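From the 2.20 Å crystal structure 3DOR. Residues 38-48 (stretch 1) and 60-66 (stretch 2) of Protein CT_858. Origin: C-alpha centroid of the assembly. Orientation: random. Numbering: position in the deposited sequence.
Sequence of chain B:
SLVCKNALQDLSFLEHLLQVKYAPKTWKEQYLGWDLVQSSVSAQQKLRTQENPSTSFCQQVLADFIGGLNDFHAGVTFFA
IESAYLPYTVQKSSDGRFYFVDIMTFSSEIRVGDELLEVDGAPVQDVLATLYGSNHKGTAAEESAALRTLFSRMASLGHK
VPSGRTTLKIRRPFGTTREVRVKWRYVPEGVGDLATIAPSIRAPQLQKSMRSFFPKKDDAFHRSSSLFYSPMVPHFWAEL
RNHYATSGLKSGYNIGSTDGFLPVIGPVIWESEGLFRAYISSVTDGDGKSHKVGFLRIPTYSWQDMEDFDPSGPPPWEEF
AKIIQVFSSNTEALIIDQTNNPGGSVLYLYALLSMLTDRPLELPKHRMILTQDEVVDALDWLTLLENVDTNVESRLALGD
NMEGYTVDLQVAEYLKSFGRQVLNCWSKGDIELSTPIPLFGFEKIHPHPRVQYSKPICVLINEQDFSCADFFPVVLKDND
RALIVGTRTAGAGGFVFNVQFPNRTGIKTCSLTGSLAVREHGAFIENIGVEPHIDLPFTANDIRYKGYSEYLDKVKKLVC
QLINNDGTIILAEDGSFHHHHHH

Stretch 1, residues 38-48: QSSVSAQQKLR
Stretch 2 (60-66) QVLADFI

Residues 38-48 and 60-66 of Protein CT_858 are two helical segments of one chain, packed nearly antiparallel: their N-to-C directions differ by 166° and their axes approach to 10.0 Å. Phi/psi values stay near -65/-42 throughout, and i to i+4 hydrogen bonds run along both, for example from Ala43 N to Ser39 O (3.0 Å), Leu47 N to Ala43 O (3.1 Å) and Phe65 N to Val61 O (3.0 Å). The register is set by Ala43 and Val61, whose CA atoms lie 6.4 Å apart. From there the antiparallel course brings Phe65 beside Ser39 and Ser40, while Leu47 lies near Val61. No direct hydrogen bond crosses the interface, which buries a modest 348 Å² in total and relies on apolar packing plus one water bridge.

Val61 is the centre of the contact. Val61 CB points toward the first helix, and with chi1 t (174°) Val61 CG1 lies 3.8 Å from Ala43 O, 4.1 Å from Ala43 CB, 3.9 Å from Leu47 CG and 4.0 Å from Lys46 CE. The short side chain of Ala43, directed toward the second helix, suits the position where the CA atoms of Ala43 and Val61 come nearest, 6.4 Å apart. Leu47 (m, t) also points toward its partner and adds a buried branched surface to Val61.

Phe65 leaves its backbone sideways, but chi1 t (173°) and chi2 68° carry the ring nearer the first helix. Phe65 CE1 reaches 3.7 Å from Ser39 C and 3.6 Å from Ser40 N, both at the ring edge, near its plane; these are van der Waals contacts with the backbone. Ala43 CB sits obliquely to the ring, 4.2 Å from Phe65 CD1. The small serines leave the backbone accessible to the ring: Ser39 CB (chi1 m) is 3.8 Å and Ser40 CB (chi1 t) 4.1 Å from Phe65 CE1. Ser40 OG accepts a hydrogen bond from Gln44 NE2 (3.2 Å; Gln44 m, t, chi3 51°), and both serine hydroxyls are hydrogen-bonded elsewhere in the structure.

At the exposed margin, Lys46 (m, t, m, t) extends its aliphatic chain past Val61 and brings its ammonium group near Asp64 (chi1 m, chi2 -2°). Lys46 NZ and Asp64 OD2 are 4.5 Å apart, beyond a salt bridge; a water lies between the two groups, its oxygen accepting from Lys46 NZ at 2.7 Å and donating to Asp64 OD2 at 2.7 Å. Gln38, Val41 and Gln44 point away and make no contact with the second helix.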

# COMPACT_ATOMS: atom_id res chain seq x y z
N GLN B 38 -22.83 -10.21 18.66
CA GLN B 38 -23.23 -9.50 19.88
C GLN B 38 -22.42 -8.22 20.14
O GLN B 38 -22.98 -7.20 20.53
CB GLN B 38 -23.14 -10.46 21.07
CG GLN B 38 -23.55 -9.85 22.39
CD GLN B 38 -22.37 -9.49 23.26
OE1 GLN B 38 -21.64 -10.38 23.72
NE2 GLN B 38 -22.16 -8.20 23.48
N SER B 39 -21.10 -8.28 19.94
CA SER B 39 -20.27 -7.09 20.15
C SER B 39 -20.66 -6.04 19.11
O SER B 39 -20.68 -4.85 19.38
CB SER B 39 -18.78 -7.42 19.97
OG SER B 39 -18.36 -8.45 20.85
N SER B 40 -20.97 -6.51 17.90
CA SER B 40 -21.37 -5.61 16.83
C SER B 40 -22.70 -4.96 17.18
O SER B 40 -22.85 -3.73 17.13
CB SER B 40 -21.49 -6.37 15.52
OG SER B 40 -21.76 -5.48 14.45
N VAL B 41 -23.68 -5.78 17.53
CA VAL B 41 -25.00 -5.28 17.89
C VAL B 41 -24.88 -4.25 19.00
O VAL B 41 -25.59 -3.24 19.00
CB VAL B 41 -25.92 -6.43 18.36
CG1 VAL B 41 -27.12 -5.88 19.12
CG2 VAL B 41 -26.40 -7.21 17.15
N SER B 42 -23.98 -4.49 19.94
CA SER B 42 -23.78 -3.56 21.05
C SER B 42 -23.23 -2.24 20.55
O SER B 42 -23.68 -1.17 20.96
CB SER B 42 -22.83 -4.17 22.08
OG SER B 42 -22.50 -3.21 23.07
N ALA B 43 -22.25 -2.31 19.65
CA ALA B 43 -21.65 -1.10 19.10
C ALA B 43 -22.69 -0.31 18.33
O ALA B 43 -22.79 0.91 18.47
CB ALA B 43 -20.48 -1.45 18.18
N GLN B 44 -23.47 -1.01 17.51
CA GLN B 44 -24.52 -0.38 16.71
C GLN B 44 -25.47 0.41 17.60
O GLN B 44 -25.79 1.57 17.31
CB GLN B 44 -25.32 -1.44 15.94
CG GLN B 44 -24.51 -2.21 14.92
CD GLN B 44 -25.32 -3.27 14.23
OE1 GLN B 44 -26.41 -3.00 13.71
NE2 GLN B 44 -24.80 -4.49 14.20
N GLN B 45 -25.91 -0.22 18.68
CA GLN B 45 -26.82 0.44 19.60
C GLN B 45 -26.22 1.70 20.18
O GLN B 45 -26.91 2.71 20.33
CB GLN B 45 -27.24 -0.51 20.71
CG GLN B 45 -28.46 -1.32 20.34
CD GLN B 45 -29.60 -0.43 19.89
OE1 GLN B 45 -30.02 0.47 20.62
NE2 GLN B 45 -30.10 -0.66 18.67
N LYS B 46 -24.94 1.66 20.52
CA LYS B 46 -24.30 2.84 21.07
C LYS B 46 -24.36 3.97 20.05
O LYS B 46 -24.54 5.13 20.40
CB LYS B 46 -22.85 2.54 21.46
CG LYS B 46 -22.74 1.56 22.62
CD LYS B 46 -21.33 1.49 23.21
CE LYS B 46 -20.35 0.78 22.29
NZ LYS B 46 -19.01 0.66 22.91
N LEU B 47 -24.21 3.62 18.77
CA LEU B 47 -24.25 4.62 17.71
C LEU B 47 -25.67 5.09 17.43
O LEU B 47 -25.91 6.28 17.21
CB LEU B 47 -23.64 4.04 16.42
CG LEU B 47 -22.14 3.73 16.40
CD1 LEU B 47 -21.83 2.91 15.17
CD2 LEU B 47 -21.34 5.02 16.40
N ARG B 48 -26.62 4.16 17.43
CA ARG B 48 -28.01 4.49 17.16
C ARG B 48 -28.71 5.26 18.27
O ARG B 48 -29.55 6.12 18.01
CB ARG B 48 -28.80 3.21 16.86
CG ARG B 48 -28.44 2.55 15.55
CD ARG B 48 -29.52 1.57 15.15
NE ARG B 48 -29.74 1.57 13.70
CZ ARG B 48 -29.20 0.70 12.86
NH1 ARG B 48 -28.41 -0.27 13.31
NH2 ARG B 48 -29.45 0.79 11.56
N GLN B 60 -14.49 6.62 18.58
CA GLN B 60 -14.30 5.97 19.88
C GLN B 60 -15.06 4.66 19.91
O GLN B 60 -14.55 3.65 20.39
CB GLN B 60 -14.81 6.87 21.00
CG GLN B 60 -13.91 8.04 21.32
CD GLN B 60 -14.67 9.22 21.90
OE1 GLN B 60 -15.69 9.04 22.56
NE2 GLN B 60 -14.17 10.43 21.65
N VAL B 61 -16.27 4.66 19.38
CA VAL B 61 -17.08 3.44 19.37
C VAL B 61 -16.45 2.34 18.52
O VAL B 61 -16.44 1.18 18.92
CB VAL B 61 -18.51 3.71 18.87
CG1 VAL B 61 -19.27 2.39 18.74
CG2 VAL B 61 -19.23 4.63 19.83
N LEU B 62 -15.95 2.71 17.35
CA LEU B 62 -15.33 1.74 16.46
C LEU B 62 -14.02 1.23 17.08
O LEU B 62 -13.72 0.04 17.02
CB LEU B 62 -15.06 2.36 15.09
CG LEU B 62 -16.30 2.80 14.30
CD1 LEU B 62 -15.90 3.31 12.93
CD2 LEU B 62 -17.25 1.63 14.16
N ALA B 63 -13.27 2.15 17.67
CA ALA B 63 -12.01 1.80 18.31
C ALA B 63 -12.24 0.86 19.50
O ALA B 63 -11.45 -0.06 19.73
CB ALA B 63 -11.30 3.07 18.77
N ASP B 64 -13.33 1.07 20.24
CA ASP B 64 -13.64 0.22 21.39
C ASP B 64 -14.08 -1.15 20.92
O ASP B 64 -13.81 -2.15 21.57
CB ASP B 64 -14.73 0.85 22.25
CG ASP B 64 -14.23 2.06 23.02
OD1 ASP B 64 -13.02 2.38 22.91
OD2 ASP B 64 -15.03 2.70 23.74
N PHE B 65 -14.76 -1.19 19.78
CA PHE B 65 -15.24 -2.43 19.19
C PHE B 65 -14.03 -3.32 18.85
O PHE B 65 -14.00 -4.51 19.16
CB PHE B 65 -16.05 -2.12 17.93
CG PHE B 65 -16.45 -3.33 17.14
CD1 PHE B 65 -17.36 -4.24 17.65
CD2 PHE B 65 -15.92 -3.54 15.86
CE1 PHE B 65 -17.76 -5.36 16.90
CE2 PHE B 65 -16.30 -4.65 15.10
CZ PHE B 65 -17.23 -5.56 15.62
N ILE B 66 -13.03 -2.74 18.19
CA ILE B 66 -11.84 -3.51 17.83
C ILE B 66 -11.02 -3.77 19.09
O ILE B 66 -10.40 -4.82 19.23
CB ILE B 66 -10.97 -2.76 16.78
CG1 ILE B 66 -11.79 -2.53 15.51
CG2 ILE B 66 -9.71 -3.58 16.46
CD1 ILE B 66 -12.29 -3.80 14.85
O HOH W 1 -17.63 2.95 23.06